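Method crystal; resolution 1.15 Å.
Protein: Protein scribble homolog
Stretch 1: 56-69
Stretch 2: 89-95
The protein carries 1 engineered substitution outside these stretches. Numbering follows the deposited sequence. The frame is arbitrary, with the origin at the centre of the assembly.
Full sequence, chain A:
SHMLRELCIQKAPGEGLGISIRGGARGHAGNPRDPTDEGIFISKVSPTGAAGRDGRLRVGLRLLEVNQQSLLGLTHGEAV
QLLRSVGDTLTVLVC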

ATOM      1  N   ARG A  56      -9.481   8.899   3.824  1.00  3.44           N
ATOM      2  CA  ARG A  56      -9.514   8.850   2.367  1.00  4.19           C
ATOM      3  C   ARG A  56      -9.332   7.440   1.815  1.00  3.66           C
ATOM      4  O   ARG A  56     -10.082   7.023   0.929  1.00  4.90           O
ATOM      5  CB  ARG A  56      -8.450   9.784   1.783  1.00  3.46           C
ATOM      6  CG  ARG A  56      -8.812  11.234   1.937  1.00  4.64           C
ATOM      7  CD  ARG A  56      -7.723  12.136   1.420  1.00  5.30           C
ATOM      8  NE  ARG A  56      -6.541  12.089   2.280  1.00  4.91           N
ATOM      9  CZ  ARG A  56      -5.407  12.725   2.028  1.00  4.39           C
ATOM     10  NH1 ARG A  56      -5.267  13.455   0.933  1.00  5.03           N
ATOM     11  NH2 ARG A  56      -4.417  12.646   2.892  1.00  5.52           N
ATOM     12  N   LEU A  57      -8.347   6.691   2.304  1.00  2.95           N
ATOM     13  CA  LEU A  57      -8.064   5.396   1.706  1.00  3.49           C
ATOM     14  C   LEU A  57      -9.190   4.414   1.982  1.00  3.54           C
ATOM     15  O   LEU A  57      -9.848   4.457   3.021  1.00  4.15           O
ATOM     16  CB  LEU A  57      -6.757   4.842   2.243  1.00  3.65           C
ATOM     17  CG  LEU A  57      -5.501   5.599   1.834  1.00  3.18           C
ATOM     18  CD1 LEU A  57      -4.296   4.970   2.495  1.00  5.01           C
ATOM     19  CD2 LEU A  57      -5.311   5.628   0.338  1.00  5.18           C
ATOM     20  N   ARG A  58      -9.384   3.505   1.031  1.00  4.08           N
ATOM     21  CA  ARG A  58     -10.417   2.490   1.089  1.00  3.95           C
ATOM     22  C   ARG A  58      -9.851   1.166   0.607  1.00  4.25           C
ATOM     23  O   ARG A  58      -8.910   1.112  -0.193  1.00  4.74           O
ATOM     24  CB  ARG A  58     -11.615   2.853   0.195  1.00  5.72           C
ATOM     25  CG  ARG A  58     -12.439   4.015   0.685  1.00  6.66           C
ATOM     26  CD  ARG A  58     -13.240   3.570   1.890  1.00  7.55           C
ATOM     27  NE  ARG A  58     -14.116   4.616   2.399  1.00  6.76           N
ATOM     28  CZ  ARG A  58     -13.696   5.644   3.123  1.00  5.79           C
ATOM     29  NH1 ARG A  58     -12.421   5.772   3.425  1.00  6.18           N
ATOM     30  NH2 ARG A  58     -14.560   6.542   3.568  1.00  8.58           N
ATOM     31  N   VAL A  59     -10.477   0.097   1.084  1.00  3.95           N
ATOM     32  CA  VAL A  59     -10.274  -1.216   0.502  1.00  5.06           C
ATOM     33  C   VAL A  59     -10.497  -1.147  -0.983  1.00  5.40           C
ATOM     34  O   VAL A  59     -11.414  -0.475  -1.463  1.00  6.15           O
ATOM     35  CB  VAL A  59     -11.224  -2.224   1.173  1.00  5.32           C
ATOM     36  CG1 VAL A  59     -11.230  -3.529   0.415  1.00  6.36           C
ATOM     37  CG2 VAL A  59     -10.825  -2.436   2.633  1.00  6.87           C
ATOM     38  N   GLY A  60      -9.636  -1.834  -1.718  1.00  4.72           N
ATOM     39  CA  GLY A  60      -9.759  -1.957  -3.150  1.00  5.86           C
ATOM     40  C   GLY A  60      -8.859  -1.039  -3.934  1.00  5.00           C
ATOM     41  O   GLY A  60      -8.673  -1.259  -5.138  1.00  7.16           O
ATOM     42  N   LEU A  61      -8.283  -0.030  -3.307  1.00  3.88           N
ATOM     43  CA  LEU A  61      -7.365   0.828  -4.028  1.00  4.25           C
ATOM     44  C   LEU A  61      -6.108   0.065  -4.408  1.00  4.51           C
ATOM     45  O   LEU A  61      -5.591  -0.754  -3.642  1.00  4.97           O
ATOM     46  CB  LEU A  61      -6.956   2.029  -3.184  1.00  4.63           C
ATOM     47  CG  LEU A  61      -8.080   3.006  -2.877  1.00  6.48           C
ATOM     48  CD1 LEU A  61      -7.550   4.141  -2.048  1.00  6.55           C
ATOM     49  CD2 LEU A  61      -8.744   3.539  -4.126  1.00 12.37           C
ATOM     50  N   ARG A  62      -5.623   0.338  -5.609  1.00  4.28           N
ATOM     51  CA  ARG A  62      -4.328  -0.134  -6.069  1.00  4.74           C
ATOM     52  C   ARG A  62      -3.252   0.753  -5.465  1.00  4.61           C
ATOM     53  O   ARG A  62      -3.360   1.981  -5.509  1.00  5.53           O
ATOM     54  CB  ARG A  62      -4.312  -0.037  -7.596  1.00  6.53           C
ATOM     55  CG  ARG A  62      -2.986  -0.292  -8.295  1.00  8.99           C
ATOM     56  CD  ARG A  62      -2.766  -1.749  -8.472  1.00 10.92           C
ATOM     57  NE  ARG A  62      -1.539  -2.050  -9.206  1.00  7.76           N
ATOM     58  CZ  ARG A  62      -1.455  -2.339 -10.501  1.00  7.28           C
ATOM     59  NH1 ARG A  62      -2.530  -2.342 -11.281  1.00  8.11           N
ATOM     60  NH2 ARG A  62      -0.272  -2.640 -11.012  1.00  7.22           N
ATOM     61  N   LEU A  63      -2.236   0.143  -4.874  1.00  3.93           N
ATOM     62  CA  LEU A  63      -1.153   0.856  -4.217  1.00  4.21           C
ATOM     63  C   LEU A  63       0.103   0.657  -5.051  1.00  3.64           C
ATOM     64  O   LEU A  63       0.607  -0.468  -5.158  1.00  4.14           O
ATOM     65  CB  LEU A  63      -0.977   0.282  -2.824  1.00  5.56           C
ATOM     66  CG  LEU A  63       0.113   0.923  -2.000  1.00  4.43           C
ATOM     67  CD1 LEU A  63      -0.128   2.399  -1.765  1.00  5.50           C
ATOM     68  CD2 LEU A  63       0.216   0.200  -0.668  1.00  6.65           C
ATOM     69  N   LEU A  64       0.590   1.735  -5.663  1.00  3.15           N
ATOM     70  CA  LEU A  64       1.726   1.674  -6.571  1.00  3.62           C
ATOM     71  C   LEU A  64       3.051   2.021  -5.915  1.00  3.55           C
ATOM     72  O   LEU A  64       4.085   1.450  -6.288  1.00  4.16           O
ATOM     73  CB  LEU A  64       1.523   2.615  -7.754  1.00  4.47           C
ATOM     74  CG  LEU A  64       0.387   2.245  -8.703  1.00  5.27           C
ATOM     75  CD1 LEU A  64       0.132   3.344  -9.702  1.00 11.96           C
ATOM     76  CD2 LEU A  64       0.693   0.955  -9.447  1.00  8.64           C
ATOM     77  N   GLU A  65       3.053   2.947  -4.968  1.00  3.17           N
ATOM     78  CA  GLU A  65       4.272   3.397  -4.337  1.00  4.19           C
ATOM     79  C   GLU A  65       3.959   3.754  -2.900  1.00  3.32           C
ATOM     80  O   GLU A  65       2.845   4.183  -2.581  1.00  3.37           O
ATOM     81  CB  GLU A  65       4.865   4.656  -4.976  1.00  3.76           C
ATOM     82  CG  GLU A  65       5.230   4.486  -6.420  1.00  4.73           C
ATOM     83  CD  GLU A  65       5.927   5.690  -7.028  1.00  5.20           C
ATOM     84  OE1 GLU A  65       6.421   5.549  -8.164  1.00  6.99           O
ATOM     85  OE2 GLU A  65       5.999   6.755  -6.399  1.00  5.84           O
ATOM     86  N   VAL A  66       4.963   3.612  -2.057  1.00  2.90           N
ATOM     87  CA  VAL A  66       4.931   4.098  -0.684  1.00  3.91           C
ATOM     88  C   VAL A  66       6.193   4.916  -0.509  1.00  3.72           C
ATOM     89  O   VAL A  66       7.285   4.445  -0.828  1.00  4.98           O
ATOM     90  CB  VAL A  66       4.905   2.931   0.317  1.00  4.04           C
ATOM     91  CG1 VAL A  66       4.961   3.430   1.751  1.00  5.43           C
ATOM     92  CG2 VAL A  66       3.655   2.101   0.132  1.00  6.29           C
ATOM     93  N   ASN A  67       6.048   6.135  -0.021  1.00  4.18           N
ATOM     94  CA  ASN A  67       7.177   7.042   0.171  1.00  4.65           C
ATOM     95  C   ASN A  67       8.062   7.099  -1.073  1.00  5.42           C
ATOM     96  O   ASN A  67       9.298   7.024  -1.006  1.00  5.53           O
ATOM     97  CB  ASN A  67       7.966   6.710   1.436  1.00  5.11           C
ATOM     98  CG  ASN A  67       7.217   7.103   2.696  1.00  5.03           C
ATOM     99  OD1 ASN A  67       6.238   7.848   2.643  1.00  5.49           O
ATOM    100  ND2 ASN A  67       7.683   6.634   3.836  1.00  5.77           N
ATOM    101  N   GLN A  68       7.393   7.225  -2.219  1.00  5.14           N
ATOM    102  CA  GLN A  68       8.004   7.442  -3.521  1.00  6.33           C
ATOM    103  C   GLN A  68       8.678   6.221  -4.090  1.00  5.92           C
ATOM    104  O   GLN A  68       9.357   6.336  -5.107  1.00  7.20           O
ATOM    105  CB  GLN A  68       9.027   8.583  -3.524  1.00  8.26           C
ATOM    106  CG  GLN A  68       8.590   9.812  -2.767  1.00 12.18           C
ATOM    107  CD  GLN A  68       7.409  10.482  -3.401  1.00 15.84           C
ATOM    108  OE1 GLN A  68       7.301  10.537  -4.622  1.00 15.69           O
ATOM    109  NE2 GLN A  68       6.506  11.004  -2.573  1.00 21.34           N
ATOM    110  N   GLN A  69       8.520   5.057  -3.474  1.00  6.33           N
ATOM    111  CA  GLN A  69       9.201   3.843  -3.895  1.00  6.50           C
ATOM    112  C   GLN A  69       8.200   2.849  -4.453  1.00  4.19           C
ATOM    113  O   GLN A  69       7.183   2.556  -3.828  1.00  5.12           O
ATOM    114  CB  GLN A  69       9.963   3.255  -2.720  1.00  6.96           C
ATOM    115  CG  GLN A  69      11.080   4.192  -2.288  1.00 11.40           C
ATOM    116  CD  GLN A  69      11.511   3.985  -0.863  1.00 15.33           C
ATOM    117  OE1 GLN A  69      12.178   3.001  -0.544  1.00 17.38           O
ATOM    118  NE2 GLN A  69      11.120   4.909   0.016  1.00 16.60           N
ATOM    119  N   THR A  89       4.476  11.692   8.676  1.00  4.42           N
ATOM    120  CA  THR A  89       3.549  11.485   7.577  1.00  4.89           C
ATOM    121  C   THR A  89       4.065  10.288   6.790  1.00  4.50           C
ATOM    122  O   THR A  89       5.207   9.850   6.954  1.00  5.46           O
ATOM    123  CB  THR A  89       3.470  12.691   6.636  1.00  6.49           C
ATOM    124  OG1 THR A  89       4.750  12.890   6.030  1.00  8.41           O
ATOM    125  CG2 THR A  89       3.045  13.959   7.358  1.00  7.54           C
ATOM    126  N   LEU A  90       3.220   9.763   5.921  1.00  3.92           N
ATOM    127  CA  LEU A  90       3.603   8.715   4.994  1.00  3.28           C
ATOM    128  C   LEU A  90       2.842   8.994   3.714  1.00  3.84           C
ATOM    129  O   LEU A  90       1.668   9.368   3.752  1.00  4.71           O
ATOM    130  CB  LEU A  90       3.288   7.351   5.592  1.00  6.22           C
ATOM    131  CG  LEU A  90       3.732   6.171   4.728  1.00  5.29           C
ATOM    132  CD1 LEU A  90       4.266   5.051   5.602  1.00  9.76           C
ATOM    133  CD2 LEU A  90       2.576   5.680   3.868  1.00  6.58           C
ATOM    134  N   THR A  91       3.488   8.812   2.580  1.00  3.25           N
ATOM    135  CA  THR A  91       2.867   9.114   1.296  1.00  4.77           C
ATOM    136  C   THR A  91       2.587   7.826   0.542  1.00  4.13           C
ATOM    137  O   THR A  91       3.394   6.893   0.557  1.00  5.18           O
ATOM    138  CB  THR A  91       3.772  10.045   0.489  1.00  7.19           C
ATOM    139  OG1 THR A  91       3.909  11.295   1.187  1.00 10.57           O
ATOM    140  CG2 THR A  91       3.240  10.293  -0.905  1.00 10.56           C
ATOM    141  N   VAL A  92       1.440   7.777  -0.105  1.00  4.22           N
ATOM    142  CA  VAL A  92       1.101   6.648  -0.952  1.00  3.47           C
ATOM    143  C   VAL A  92       0.693   7.165  -2.315  1.00  3.13           C
ATOM    144  O   VAL A  92       0.114   8.253  -2.445  1.00  4.16           O
ATOM    145  CB  VAL A  92      -0.016   5.759  -0.366  1.00  4.95           C
ATOM    146  CG1 VAL A  92       0.474   5.081   0.914  1.00  5.91           C
ATOM    147  CG2 VAL A  92      -1.286   6.554  -0.114  1.00  5.34           C
ATOM    148  N   LEU A  93       0.943   6.360  -3.322  1.00  2.86           N
ATOM    149  CA  LEU A  93       0.478   6.607  -4.684  1.00  2.74           C
ATOM    150  C   LEU A  93      -0.527   5.522  -5.002  1.00  3.26           C
ATOM    151  O   LEU A  93      -0.178   4.335  -4.987  1.00  3.76           O
ATOM    152  CB  LEU A  93       1.643   6.545  -5.667  1.00  3.66           C
ATOM    153  CG  LEU A  93       1.347   6.996  -7.093  1.00  4.06           C
ATOM    154  CD1 LEU A  93       1.066   8.498  -7.137  1.00  6.17           C
ATOM    155  CD2 LEU A  93       2.484   6.652  -8.027  1.00  4.97           C
ATOM    156  N   VAL A  94      -1.772   5.912  -5.242  1.00  2.65           N
ATOM    157  CA  VAL A  94      -2.856   4.966  -5.365  1.00  3.91           C
ATOM    158  C   VAL A  94      -3.697   5.293  -6.583  1.00  5.95           C
ATOM    159  O   VAL A  94      -3.618   6.376  -7.157  1.00  6.52           O
ATOM    160  CB  VAL A  94      -3.772   4.951  -4.125  1.00  4.77           C
ATOM    161  CG1 VAL A  94      -3.023   4.525  -2.914  1.00  6.52           C
ATOM    162  CG2 VAL A  94      -4.413   6.304  -3.878  1.00  7.02           C
ATOM    163  N   CYS A  95      -4.543   4.340  -6.945  1.00  6.33           N
ATOM    164  CA  CYS A  95      -5.623   4.609  -7.880  1.00  7.18           C
ATOM    165  C   CYS A  95      -6.777   3.623  -7.698  1.00  9.69           C
ATOM    166  O   CYS A  95      -6.692   2.626  -6.979  1.00  9.50           O
ATOM    167  CB  CYS A  95      -5.094   4.564  -9.308  1.00  9.31           C
ATOM    168  SG  CYS A  95      -4.641   2.922  -9.781  1.00 14.78           S
ATOM    169  OXT CYS A  95      -7.854   3.828  -8.281  1.00 14.16           O
TER
HETATM  170  O   HOH W   1      -8.721   0.481  -7.299  1.00 13.30           O
HETATM  171  O   HOH W   2       6.940   7.766   6.414  1.00  6.85           O
HETATM  172  O   HOH W   3       4.558   7.321  -2.459  1.00  7.63           O

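Leu63, Val66, Val92 and Val94, all buried, share one face of an antiparallel sheet and form the apolar centre of the contact. Leu63 (chi1 t, chi2 p) reaches across the strand pair, its CD1 lying 3.6 Å from Val92 CB and 3.8 Å from Val94 CG1. Leu57, from the loop before the strand, adds its end to the same cluster, with CD2 4.1 Å from Val94 CG1 and 4.2 Å from Val92 CG2; Leu61 CD1 meets Val94 CG2 at 4.2 Å, and Val66 CG1 meets Leu90 CD2 at 3.9 Å. These contacts are pure van der Waals packing of branched aliphatic groups. On the other face, Leu93 lies beside Glu65, whose CB, CG and CD lie along one side of it: Glu65 CD is 3.7 Å from Leu93 CD2.

Backbone hydrogen bonds hold the strands together, their directions 149° apart. Arg62 and Cys95 pair reciprocally, Arg62 N to Cys95 O at 2.9 Å and Cys95 N to Arg62 O at 3.0 Å. The register then shifts by one residue in a beta bulge: Leu93 O accepts from Leu64 N at 2.8 Å, whereas Leu93 N donates to Glu65 O at 3.0 Å, so two residues of one strand face a single residue of the other. Beyond it, Val66 and Val92 form a non-hydrogen-bonded pair, and the Val66 CA to Thr91 O distance of 3.4 Å marks a CA-H...O contact.

At the polar edge, a type I' turn runs from Val66 to Gln69, and Asn67 within it still bonds to Thr91. Asn67 N donates to Thr91 O (2.8 Å), and its side-chain OD1 accepts from Thr91 N (2.9 Å), replacing a backbone carbonyl as acceptor. Water 2 links Asn67 ND2 (2.9 Å) to Thr89 O (2.8 Å). At the opposite end, water 1 donates to Gly60 O (2.8 Å) and Cys95 O (3.0 Å).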